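Local coordinates for hemolysin-related protein (Vibrio cholerae serotype O1, PDB 6MLT) that serves as a secreted, metal-binding component of the biofilm matrix and probably binds carbohydrates through its lectin-like domain in biofilm adhesion, at residues W85-N89 and L126-N131; L176-D180 and Y205-G209; V198-G202 and T220-S224; N568-W573 and R604-I608. All coordinates share one frame; numbering follows the deposited sequence.

Contact 1: W85-N89 and L126-N131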
loop_
_atom_site.group_PDB
_atom_site.type_symbol
_atom_site.label_atom_id
_atom_site.label_comp_id
_atom_site.label_asym_id
_atom_site.label_seq_id
_atom_site.Cartn_x
_atom_site.Cartn_y
_atom_site.Cartn_z
ATOM N N TRP A 85 19.398 22.141 12.159
ATOM C CA TRP A 85 20.189 22.844 11.164
ATOM C C TRP A 85 20.674 24.188 11.689
ATOM O O TRP A 85 20.045 24.811 12.546
ATOM C CB TRP A 85 19.373 23.053 9.890
ATOM C CG TRP A 85 19.105 21.778 9.134
ATOM C CD1 TRP A 85 19.642 20.541 9.375
ATOM C CD2 TRP A 85 18.230 21.622 8.016
ATOM N NE1 TRP A 85 19.155 19.630 8.470
ATOM C CE2 TRP A 85 18.288 20.271 7.623
ATOM C CE3 TRP A 85 17.404 22.496 7.305
ATOM C CZ2 TRP A 85 17.554 19.776 6.551
ATOM C CZ3 TRP A 85 16.679 22.002 6.243
ATOM C CH2 TRP A 85 16.757 20.655 5.878
ATOM N N SER A 86 21.806 24.633 11.154
ATOM C CA SER A 86 22.351 25.938 11.497
ATOM C C SER A 86 21.774 27.061 10.651
ATOM O O SER A 86 21.822 28.225 11.073
ATOM C CB SER A 86 23.867 25.935 11.314
ATOM O OG SER A 86 24.174 25.746 9.941
ATOM N N TYR A 87 21.254 26.750 9.463
ATOM C CA TYR A 87 20.796 27.769 8.525
ATOM C C TYR A 87 21.916 28.748 8.175
ATOM O O TYR A 87 21.656 29.900 7.823
ATOM C CB TYR A 87 19.590 28.532 9.075
ATOM C CG TYR A 87 18.478 27.647 9.587
ATOM C CD1 TYR A 87 17.654 26.949 8.712
ATOM C CD2 TYR A 87 18.240 27.523 10.950
ATOM C CE1 TYR A 87 16.630 26.147 9.184
ATOM C CE2 TYR A 87 17.217 26.724 11.432
ATOM C CZ TYR A 87 16.417 26.039 10.548
ATOM O OH TYR A 87 15.402 25.243 11.030
ATOM N N SER A 88 23.169 28.294 8.253
ATOM C CA SER A 88 24.294 29.151 7.888
ATOM C C SER A 88 24.234 29.576 6.428
ATOM O O SER A 88 24.853 30.581 6.061
ATOM C CB SER A 88 25.618 28.437 8.167
ATOM O OG SER A 88 25.789 27.331 7.298
ATOM N N ASN A 89 23.501 28.849 5.591
ATOM C CA ASN A 89 23.309 29.242 4.202
ATOM C C ASN A 89 22.194 30.265 4.031
ATOM O O ASN A 89 21.872 30.622 2.894
ATOM C CB ASN A 89 23.021 28.012 3.333
ATOM C CG ASN A 89 21.734 27.287 3.726
ATOM O OD1 ASN A 89 21.031 27.678 4.662
ATOM N ND2 ASN A 89 21.422 26.222 2.995
ATOM N N LEU A 126 18.871 18.970 -1.130
ATOM C CA LEU A 126 19.711 19.298 0.015
ATOM C C LEU A 126 20.325 18.036 0.607
ATOM O O LEU A 126 19.745 16.947 0.527
ATOM C CB LEU A 126 18.901 20.003 1.101
ATOM C CG LEU A 126 18.012 21.175 0.681
ATOM C CD1 LEU A 126 17.330 21.766 1.907
ATOM C CD2 LEU A 126 18.816 22.231 -0.038
ATOM N N ASP A 127 21.499 18.198 1.222
ATOM C CA ASP A 127 22.062 17.153 2.063
ATOM C C ASP A 127 21.386 17.184 3.432
ATOM O O ASP A 127 20.528 18.028 3.713
ATOM C CB ASP A 127 23.586 17.292 2.165
ATOM C CG ASP A 127 24.051 18.560 2.915
ATOM O OD1 ASP A 127 23.296 19.147 3.726
ATOM O OD2 ASP A 127 25.217 18.956 2.687
ATOM N N HIS A 128 21.781 16.250 4.303
ATOM C CA HIS A 128 21.082 16.060 5.574
ATOM C C HIS A 128 21.295 17.213 6.548
ATOM O O HIS A 128 20.642 17.243 7.596
ATOM C CB HIS A 128 21.522 14.743 6.228
ATOM C CG HIS A 128 22.921 14.771 6.761
ATOM N ND1 HIS A 128 23.204 14.892 8.104
ATOM C CD2 HIS A 128 24.117 14.701 6.131
ATOM C CE1 HIS A 128 24.513 14.890 8.281
ATOM N NE2 HIS A 128 25.092 14.775 7.099
ATOM N N GLN A 129 22.176 18.151 6.232
ATOM C CA GLN A 129 22.400 19.329 7.052
ATOM C C GLN A 129 21.687 20.566 6.519
ATOM O O GLN A 129 21.849 21.651 7.086
ATOM C CB GLN A 129 23.905 19.599 7.165
ATOM C CG GLN A 129 24.652 18.472 7.860
ATOM C CD GLN A 129 26.157 18.697 7.912
ATOM O OE1 GLN A 129 26.759 19.186 6.958
ATOM N NE2 GLN A 129 26.767 18.338 9.030
ATOM N N GLY A 130 20.906 20.430 5.449
ATOM C CA GLY A 130 20.152 21.539 4.907
ATOM C C GLY A 130 20.877 22.354 3.863
ATOM O O GLY A 130 20.379 23.418 3.477
ATOM N N ASN A 131 22.032 21.894 3.391
ATOM C CA ASN A 131 22.809 22.623 2.405
ATOM C C ASN A 131 22.597 22.038 1.017
ATOM O O ASN A 131 22.433 20.826 0.848
ATOM C CB ASN A 131 24.291 22.592 2.766
ATOM C CG ASN A 131 24.594 23.410 3.993
ATOM O OD1 ASN A 131 24.170 24.564 4.100
ATOM N ND2 ASN A 131 25.295 22.813 4.943
HETATM O O HOH W 1 23.053 22.569 9.335
HETATM O O HOH W 2 25.490 23.793 7.969
HETATM O O HOH W 3 21.174 24.559 7.306
HETATM O O HOH W 4 23.377 25.871 6.300
HETATM O O HOH W 5 19.112 25.240 5.325
#
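W85 lies flat on G130 and so joins two neighbouring blades of the beta-propeller: the loop following strand 71-76 meets the type I turn D127-G130 that connects strands 122-126 and 132-137. The ring face makes the main contact. G130 CA is 3.4 Å from the centroid of the W85 six-membered ring and almost on its normal, a CH-pi contact, while the Q129-G130 peptide covers the same face nearer the rim. At the far end of the indole, W85 CH2 reaches L126 CD1 at 4.2 Å.

Direct hydrogen bonds flank this contact. W85 NE1 gives its N-H to H128 O at 2.9 Å, coming in from above the carbonyl plane. N89 ND2 reaches G130 O only weakly; its OD1 accepts from G91 N.

Water fills in between the backbones: one molecule accepts from S86 N and another from Y87 N, and both donate to Q129 O. H128 ND1 bonds to L40 O, on the side of the calcium sites.

Within the turn, D127 OD1 accepts from Q129 N at 2.9 Å, an Asx turn, and also from N131 N at 3.0 Å, the two donors coming from opposite faces of the carboxylate.

Contact 2: L176-D180 and Y205-G209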
loop_
_atom_site.group_PDB
_atom_site.type_symbol
_atom_site.label_atom_id
_atom_site.label_comp_id
_atom_site.label_asym_id
_atom_site.label_seq_id
_atom_site.Cartn_x
_atom_site.Cartn_y
_atom_site.Cartn_z
ATOM N N LEU A 176 13.676 14.154 -17.760
ATOM C CA LEU A 176 13.470 13.038 -18.684
ATOM C C LEU A 176 12.305 13.280 -19.634
ATOM O O LEU A 176 12.430 13.038 -20.837
ATOM C CB LEU A 176 13.231 11.737 -17.902
ATOM C CG LEU A 176 14.408 11.248 -17.056
ATOM C CD1 LEU A 176 13.992 10.052 -16.211
ATOM C CD2 LEU A 176 15.592 10.882 -17.939
ATOM N N PHE A 177 11.160 13.719 -19.111
ATOM C CA PHE A 177 10.063 14.167 -19.952
ATOM C C PHE A 177 9.208 15.148 -19.169
ATOM O O PHE A 177 9.148 15.098 -17.936
ATOM C CB PHE A 177 9.219 12.994 -20.502
ATOM C CG PHE A 177 8.318 12.297 -19.495
ATOM C CD1 PHE A 177 8.737 11.144 -18.843
ATOM C CD2 PHE A 177 7.017 12.732 -19.284
ATOM C CE1 PHE A 177 7.897 10.473 -17.959
ATOM C CE2 PHE A 177 6.169 12.064 -18.404
ATOM C CZ PHE A 177 6.609 10.934 -17.741
ATOM N N SER A 178 8.571 16.053 -19.911
ATOM C CA SER A 178 7.732 17.114 -19.377
ATOM C C SER A 178 6.258 16.740 -19.465
ATOM O O SER A 178 5.835 16.011 -20.371
ATOM C CB SER A 178 7.944 18.419 -20.152
ATOM O OG SER A 178 9.294 18.826 -20.178
ATOM N N HIS A 179 5.471 17.275 -18.534
ATOM C CA HIS A 179 4.020 17.218 -18.656
ATOM C C HIS A 179 3.415 18.461 -18.019
ATOM O O HIS A 179 4.064 19.174 -17.243
ATOM C CB HIS A 179 3.426 15.924 -18.049
ATOM C CG HIS A 179 3.763 15.691 -16.606
ATOM N ND1 HIS A 179 3.254 16.463 -15.582
ATOM C CD2 HIS A 179 4.530 14.745 -16.013
ATOM C CE1 HIS A 179 3.708 16.014 -14.424
ATOM N NE2 HIS A 179 4.485 14.971 -14.658
ATOM N N ASP A 180 2.166 18.729 -18.396
ATOM C CA ASP A 180 1.397 19.822 -17.824
ATOM C C ASP A 180 1.308 19.676 -16.309
ATOM O O ASP A 180 1.415 18.581 -15.756
ATOM C CB ASP A 180 -0.020 19.853 -18.399
ATOM C CG ASP A 180 -0.057 20.264 -19.859
ATOM O OD1 ASP A 180 0.833 21.027 -20.287
ATOM O OD2 ASP A 180 -0.984 19.829 -20.574
ATOM N N TYR A 205 1.331 7.568 -18.152
ATOM C CA TYR A 205 2.443 7.567 -19.087
ATOM C C TYR A 205 3.341 6.363 -18.839
ATOM O O TYR A 205 3.526 5.936 -17.696
ATOM C CB TYR A 205 3.317 8.823 -18.948
ATOM C CG TYR A 205 2.607 10.155 -18.931
ATOM C CD1 TYR A 205 2.191 10.727 -17.736
ATOM C CD2 TYR A 205 2.412 10.871 -20.103
ATOM C CE1 TYR A 205 1.567 11.961 -17.712
ATOM C CE2 TYR A 205 1.791 12.112 -20.088
ATOM C CZ TYR A 205 1.369 12.647 -18.891
ATOM O OH TYR A 205 0.744 13.871 -18.872
ATOM N N GLN A 206 3.929 5.839 -19.913
ATOM C CA GLN A 206 5.125 5.026 -19.753
ATOM C C GLN A 206 6.238 5.894 -19.180
ATOM O O GLN A 206 6.163 7.127 -19.184
ATOM C CB GLN A 206 5.544 4.402 -21.085
ATOM C CG GLN A 206 4.561 3.362 -21.592
ATOM C CD GLN A 206 5.051 2.632 -22.831
ATOM O OE1 GLN A 206 5.426 3.251 -23.823
ATOM N NE2 GLN A 206 5.053 1.308 -22.773
ATOM N N ASN A 207 7.280 5.244 -18.659
ATOM C CA ASN A 207 8.301 6.021 -17.971
ATOM C C ASN A 207 9.209 6.790 -18.928
ATOM O O ASN A 207 10.045 7.568 -18.454
ATOM C CB ASN A 207 9.127 5.129 -17.030
ATOM C CG ASN A 207 9.759 3.942 -17.722
ATOM O OD1 ASN A 207 10.061 3.977 -18.912
ATOM N ND2 ASN A 207 9.991 2.883 -16.956
ATOM N N ASN A 208 9.062 6.624 -20.241
ATOM C CA ASN A 208 9.674 7.539 -21.195
ATOM C C ASN A 208 8.743 8.687 -21.580
ATOM O O ASN A 208 9.128 9.539 -22.387
ATOM C CB ASN A 208 10.123 6.776 -22.445
ATOM C CG ASN A 208 8.962 6.221 -23.253
ATOM O OD1 ASN A 208 7.806 6.240 -22.823
ATOM N ND2 ASN A 208 9.275 5.710 -24.431
ATOM N N GLY A 209 7.544 8.740 -21.006
ATOM C CA GLY A 209 6.588 9.793 -21.286
ATOM C C GLY A 209 5.557 9.462 -22.347
ATOM O O GLY A 209 4.665 10.284 -22.602
HETATM O O HOH W 6 11.891 10.470 -22.110
#
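F177 presses its phenyl face onto G209, whose CA stands 3.3 Å from the F177 ring centroid and only 5° off the normal, a CH-pi contact with the ring centred over the bare glycine. At the rim of the same ring, F177 CE1 has N207 O 3.6 Å away, near its plane. F177 CE2 sits 4.1 Å from Y205 CG, over the tyrosine face, with the two rings inclined at 51°. H179 completes the aromatic cluster: its CB touches Y205 OH at 3.5 Å, and the two rings are nearly parallel but slid apart.

No direct hydrogen bond crosses, though one water donates to both L176 O and N208 O. F177 CG lies between the backbone N and the carbonyl carbon, chi1 73°, which turns the ring toward G209. H179 ND1 donates almost straight to D180 O at 2.8 Å, which fixes the imidazole rotation. The type I turn Q206-G209 is closed by G209 N on Q206 O, and N207 ND2 is tied to Q195 OE1 and I154 O.

In the beta-propeller, strand 174-178 edges one blade, with a classic beta bulge at L176 and F177 opposite V168; the turn links strands 203-205 and 211-214 of the next.

Contact 3: V198-G202 and T220-S224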
loop_
_atom_site.group_PDB
_atom_site.type_symbol
_atom_site.label_atom_id
_atom_site.label_comp_id
_atom_site.label_asym_id
_atom_site.label_seq_id
_atom_site.Cartn_x
_atom_site.Cartn_y
_atom_site.Cartn_z
ATOM N N VAL A 198 3.818 6.140 -14.946
ATOM C CA VAL A 198 3.644 7.356 -14.159
ATOM C C VAL A 198 2.210 7.832 -14.336
ATOM O O VAL A 198 1.752 8.047 -15.465
ATOM C CB VAL A 198 4.640 8.452 -14.578
ATOM C CG1 VAL A 198 4.404 9.724 -13.785
ATOM C CG2 VAL A 198 6.069 7.982 -14.378
ATOM N N PHE A 199 1.501 8.006 -13.227
ATOM C CA PHE A 199 0.131 8.503 -13.243
ATOM C C PHE A 199 0.112 9.906 -12.660
ATOM O O PHE A 199 0.498 10.106 -11.502
ATOM C CB PHE A 199 -0.811 7.596 -12.456
ATOM C CG PHE A 199 -2.234 8.050 -12.496
ATOM C CD1 PHE A 199 -3.011 7.819 -13.615
ATOM C CD2 PHE A 199 -2.785 8.747 -11.434
ATOM C CE1 PHE A 199 -4.322 8.246 -13.663
ATOM C CE2 PHE A 199 -4.095 9.178 -11.476
ATOM C CZ PHE A 199 -4.864 8.930 -12.593
ATOM N N ALA A 200 -0.353 10.870 -13.452
ATOM C CA ALA A 200 -0.350 12.263 -13.030
ATOM C C ALA A 200 -1.529 12.977 -13.673
ATOM O O ALA A 200 -1.642 13.013 -14.903
ATOM C CB ALA A 200 0.972 12.944 -13.405
ATOM N N ASN A 201 -2.406 13.527 -12.835
ATOM C CA ASN A 201 -3.536 14.338 -13.282
ATOM C C ASN A 201 -4.374 13.601 -14.324
ATOM O O ASN A 201 -4.756 14.150 -15.360
ATOM C CB ASN A 201 -3.047 15.687 -13.819
ATOM C CG ASN A 201 -4.170 16.691 -14.002
ATOM O OD1 ASN A 201 -5.326 16.435 -13.653
ATOM N ND2 ASN A 201 -3.829 17.847 -14.549
ATOM N N GLY A 202 -4.676 12.336 -14.032
ATOM C CA GLY A 202 -5.553 11.553 -14.868
ATOM C C GLY A 202 -4.884 10.839 -16.023
ATOM O O GLY A 202 -5.515 9.965 -16.635
ATOM N N THR A 220 -9.213 19.086 -12.395
ATOM C CA THR A 220 -7.903 18.499 -12.121
ATOM C C THR A 220 -8.034 17.274 -11.225
ATOM O O THR A 220 -8.738 17.304 -10.214
ATOM C CB THR A 220 -7.003 19.540 -11.445
ATOM O OG1 THR A 220 -6.890 20.693 -12.286
ATOM C CG2 THR A 220 -5.611 18.980 -11.171
ATOM N N VAL A 221 -7.329 16.204 -11.591
ATOM C CA VAL A 221 -7.224 15.017 -10.750
ATOM C C VAL A 221 -6.054 15.224 -9.799
ATOM O O VAL A 221 -4.923 15.471 -10.236
ATOM C CB VAL A 221 -7.030 13.745 -11.589
ATOM C CG1 VAL A 221 -6.896 12.535 -10.692
ATOM C CG2 VAL A 221 -8.186 13.560 -12.566
ATOM N N TRP A 222 -6.323 15.120 -8.506
ATOM C CA TRP A 222 -5.331 15.373 -7.470
ATOM C C TRP A 222 -4.726 14.034 -7.039
ATOM O O TRP A 222 -4.319 13.269 -7.922
ATOM C CB TRP A 222 -5.970 16.199 -6.353
ATOM C CG TRP A 222 -5.983 17.664 -6.651
ATOM C CD1 TRP A 222 -6.687 18.297 -7.629
ATOM C CD2 TRP A 222 -5.251 18.682 -5.957
ATOM N NE1 TRP A 222 -6.439 19.648 -7.589
ATOM C CE2 TRP A 222 -5.564 19.910 -6.568
ATOM C CE3 TRP A 222 -4.361 18.672 -4.879
ATOM C CZ2 TRP A 222 -5.020 21.119 -6.138
ATOM C CZ3 TRP A 222 -3.824 19.877 -4.449
ATOM C CH2 TRP A 222 -4.154 21.078 -5.077
ATOM N N PHE A 223 -4.659 13.709 -5.753
ATOM C CA PHE A 223 -3.847 12.594 -5.304
ATOM C C PHE A 223 -4.536 11.264 -5.567
ATOM O O PHE A 223 -5.766 11.166 -5.650
ATOM C CB PHE A 223 -3.521 12.751 -3.819
ATOM C CG PHE A 223 -2.678 13.960 -3.527
ATOM C CD1 PHE A 223 -1.312 13.927 -3.745
ATOM C CD2 PHE A 223 -3.247 15.135 -3.067
ATOM C CE1 PHE A 223 -0.531 15.044 -3.498
ATOM C CE2 PHE A 223 -2.465 16.253 -2.823
ATOM C CZ PHE A 223 -1.107 16.200 -3.037
ATOM N N SER A 224 -3.713 10.235 -5.714
ATOM C CA SER A 224 -4.171 8.900 -6.020
ATOM C C SER A 224 -3.493 7.912 -5.086
ATOM O O SER A 224 -2.486 8.216 -4.436
ATOM C CB SER A 224 -3.880 8.540 -7.485
ATOM O OG SER A 224 -2.488 8.582 -7.740
HETATM O O HOH W 7 -1.441 10.880 -9.055
HETATM O O HOH W 8 -3.099 12.403 -10.255
HETATM O O HOH W 9 -5.476 20.387 -14.499
#
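N201 OD1 takes the backbone N-H of V221 at 2.9 Å, with an N-H...O angle of 155° and the donor tilted from the plane of the amide. The T220 methyl lies against the same oxygen, T220 CG2 being 3.6 Å from N201 OD1. N201 CG is anti to its own backbone N (chi1 -167°), which swings the amide across to 220-224. N201 ND2 gives to a water that also bonds T220 OG1 at 2.6 Å, and it makes a weak hydrogen bond to W181 O. The backbones close up here as well: N201 CA makes a C-H...O contact with V221 O at 3.5 Å, and N201 N donates to a second water lying between the two segments.

Both segments belong to the beta-propeller. Strand 197-200 is the second strand of its blade, and 220-224 is the connection that runs into 224-227, the first strand of the next blade.

Van der Waals contacts fill the junction. V221 CB rests 3.7 Å from G202 N, and the valine methyls face V239 and V241 of strand 236-241. The F199 ring, extended away from its backbone N (chi1 -178°), reaches L237 and V239 of that strand. Its CD2 is 3.7 Å from S224 OG, while F199 CE2 meets V221 CG1 loosely at 4.4 Å. W222 and F223 point away from strand 197-200, and both rings meet W521. S224 OG is held by a further water at 2.8 Å, and S224 O accepts from R604 NH2.

Contact 4: N568-W573 and R604-I608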
loop_
_atom_site.group_PDB
_atom_site.type_symbol
_atom_site.label_atom_id
_atom_site.label_comp_id
_atom_site.label_asym_id
_atom_site.label_seq_id
_atom_site.Cartn_x
_atom_site.Cartn_y
_atom_site.Cartn_z
ATOM N N ASN A 568 4.214 -1.314 16.038
ATOM C CA ASN A 568 4.198 -1.696 14.622
ATOM C C ASN A 568 3.982 -0.497 13.697
ATOM O O ASN A 568 3.267 -0.585 12.698
ATOM C CB ASN A 568 3.140 -2.769 14.367
ATOM C CG ASN A 568 3.461 -4.077 15.053
ATOM O OD1 ASN A 568 4.625 -4.398 15.290
ATOM N ND2 ASN A 568 2.432 -4.841 15.369
ATOM N N ALA A 569 4.626 0.623 14.008
ATOM C CA ALA A 569 4.574 1.808 13.163
ATOM C C ALA A 569 5.858 1.964 12.354
ATOM O O ALA A 569 6.958 1.638 12.818
ATOM C CB ALA A 569 4.353 3.070 13.996
ATOM N N THR A 570 5.706 2.493 11.139
ATOM C CA THR A 570 6.843 2.714 10.255
ATOM C C THR A 570 7.893 3.594 10.930
ATOM O O THR A 570 7.576 4.518 11.684
ATOM C CB THR A 570 6.384 3.378 8.951
ATOM O OG1 THR A 570 7.504 3.537 8.070
ATOM C CG2 THR A 570 5.773 4.745 9.219
ATOM N N ARG A 571 9.158 3.306 10.630
ATOM C CA ARG A 571 10.269 4.146 11.057
ATOM C C ARG A 571 10.484 5.354 10.155
ATOM O O ARG A 571 11.335 6.194 10.463
ATOM C CB ARG A 571 11.573 3.345 11.074
ATOM C CG ARG A 571 11.588 2.110 11.960
ATOM C CD ARG A 571 11.606 2.446 13.432
ATOM N NE ARG A 571 12.518 3.527 13.812
ATOM C CZ ARG A 571 13.823 3.390 14.027
ATOM N NH1 ARG A 571 14.424 2.217 13.872
ATOM N NH2 ARG A 571 14.534 4.440 14.400
ATOM N N ILE A 572 9.762 5.450 9.044
ATOM C CA ILE A 572 10.065 6.440 8.018
ATOM C C ILE A 572 8.778 6.790 7.287
ATOM O O ILE A 572 7.952 5.917 7.000
ATOM C CB ILE A 572 11.150 5.908 7.052
ATOM C CG1 ILE A 572 11.494 6.951 5.989
ATOM C CG2 ILE A 572 10.704 4.601 6.395
ATOM C CD1 ILE A 572 12.821 6.671 5.299
ATOM N N TRP A 573 8.606 8.077 6.997
ATOM C CA TRP A 573 7.482 8.565 6.197
ATOM C C TRP A 573 8.073 9.643 5.294
ATOM O O TRP A 573 8.079 10.829 5.634
ATOM C CB TRP A 573 6.359 9.095 7.074
ATOM C CG TRP A 573 5.092 9.355 6.323
ATOM C CD1 TRP A 573 4.887 10.310 5.373
ATOM C CD2 TRP A 573 3.849 8.658 6.471
ATOM N NE1 TRP A 573 3.588 10.254 4.916
ATOM C CE2 TRP A 573 2.932 9.244 5.572
ATOM C CE3 TRP A 573 3.425 7.594 7.275
ATOM C CZ2 TRP A 573 1.613 8.806 5.458
ATOM C CZ3 TRP A 573 2.111 7.158 7.161
ATOM C CH2 TRP A 573 1.221 7.765 6.255
ATOM N N ARG A 604 -0.831 5.348 2.406
ATOM C CA ARG A 604 -0.868 6.348 3.473
ATOM C C ARG A 604 -1.315 5.741 4.804
ATOM O O ARG A 604 -2.001 6.377 5.602
ATOM C CB ARG A 604 -1.729 7.551 3.066
ATOM C CG ARG A 604 -0.915 8.595 2.259
ATOM C CD ARG A 604 -1.781 9.723 1.707
ATOM N NE ARG A 604 -2.571 9.284 0.555
ATOM C CZ ARG A 604 -2.241 9.484 -0.716
ATOM N NH1 ARG A 604 -1.128 10.128 -1.044
ATOM N NH2 ARG A 604 -3.040 9.043 -1.670
ATOM N N SER A 605 -0.879 4.510 5.060
ATOM C CA SER A 605 -0.966 3.889 6.373
ATOM C C SER A 605 0.425 3.740 6.981
ATOM O O SER A 605 1.380 3.360 6.292
ATOM C CB SER A 605 -1.622 2.507 6.303
ATOM O OG SER A 605 -1.520 1.867 7.561
ATOM N N ALA A 606 0.527 4.019 8.279
ATOM C CA ALA A 606 1.764 3.837 9.022
ATOM C C ALA A 606 1.937 2.427 9.570
ATOM O O ALA A 606 2.990 2.127 10.144
ATOM C CB ALA A 606 1.828 4.837 10.184
ATOM N N THR A 607 0.940 1.559 9.422
ATOM C CA THR A 607 0.958 0.266 10.098
ATOM C C THR A 607 1.829 -0.724 9.335
ATOM O O THR A 607 1.576 -1.005 8.161
ATOM C CB THR A 607 -0.458 -0.285 10.234
ATOM O OG1 THR A 607 -1.274 0.658 10.935
ATOM C CG2 THR A 607 -0.451 -1.627 10.996
ATOM N N ILE A 608 2.834 -1.277 10.010
ATOM C CA ILE A 608 3.659 -2.319 9.404
ATOM C C ILE A 608 2.839 -3.600 9.345
ATOM O O ILE A 608 2.324 -4.067 10.367
ATOM C CB ILE A 608 4.960 -2.527 10.192
ATOM C CG1 ILE A 608 5.823 -1.266 10.127
ATOM C CG2 ILE A 608 5.736 -3.744 9.652
ATOM C CD1 ILE A 608 7.074 -1.323 11.008
#
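W573 drives the outer edge of its indole at the chain of R604-A606. W573 CH2 lies 3.6 Å from R604 O, which sits in the ring plane, and W573 CZ3 is 3.8 Å from A606 CB. The R604 side chain crosses the indole at about a right angle, its CG 4.1 Å from W573 CZ2. Beyond that the arginine bends at chi3 and leads away, so that its NE donates to Q277 O. The indole is also held by partners outside the two segments: its ring stacks with F578 and W573 NE1 bonds to Y523 OH.

Both segments follow strand 553-559, in the C-terminal tail that threads among the propeller blades; A606 touches both Y481 of strand 478-481 and V526 of strand 525-527. A569 and T607 form a single antiparallel bridge, a non-hydrogen-bonded pair flanked by I608 N to N568 O at 2.8 Å and T570 N to A606 O at 2.9 Å.

T570 CG2 meets A606 CB beside this bridge. The I608 side chain runs along the 568-573 backbone, its CG1 anti to the carbonyl carbon (chi1 -64°), which brings I608 CD1 to 3.5 Å from A569 O. S605 OG accepts T607 N in an ST turn, and D489 bonds to the hydroxyls of both S605 and T607.

Contacts 1 and 2 repeat one interblade device, an aromatic ring over the glycine that ends a type I turn, at places whose centres are 31 Å apart. Contact 3 takes up the blade reached by contact 2: the two are 13 Å apart between centres, and Y205 N probably donates to V198 O at 2.8 Å. Contact 4, 24 Å from contact 3 between centres, touches it where R604 NH2 meets S224 O at 2.9 Å, tying the C-terminal tail to that part of the propeller. Bound metals lie near several of them: side chains of D127, Q206 and T607 are each about 7 Å from a sodium ion, and that of H128 is about 9 Å from a calcium ion.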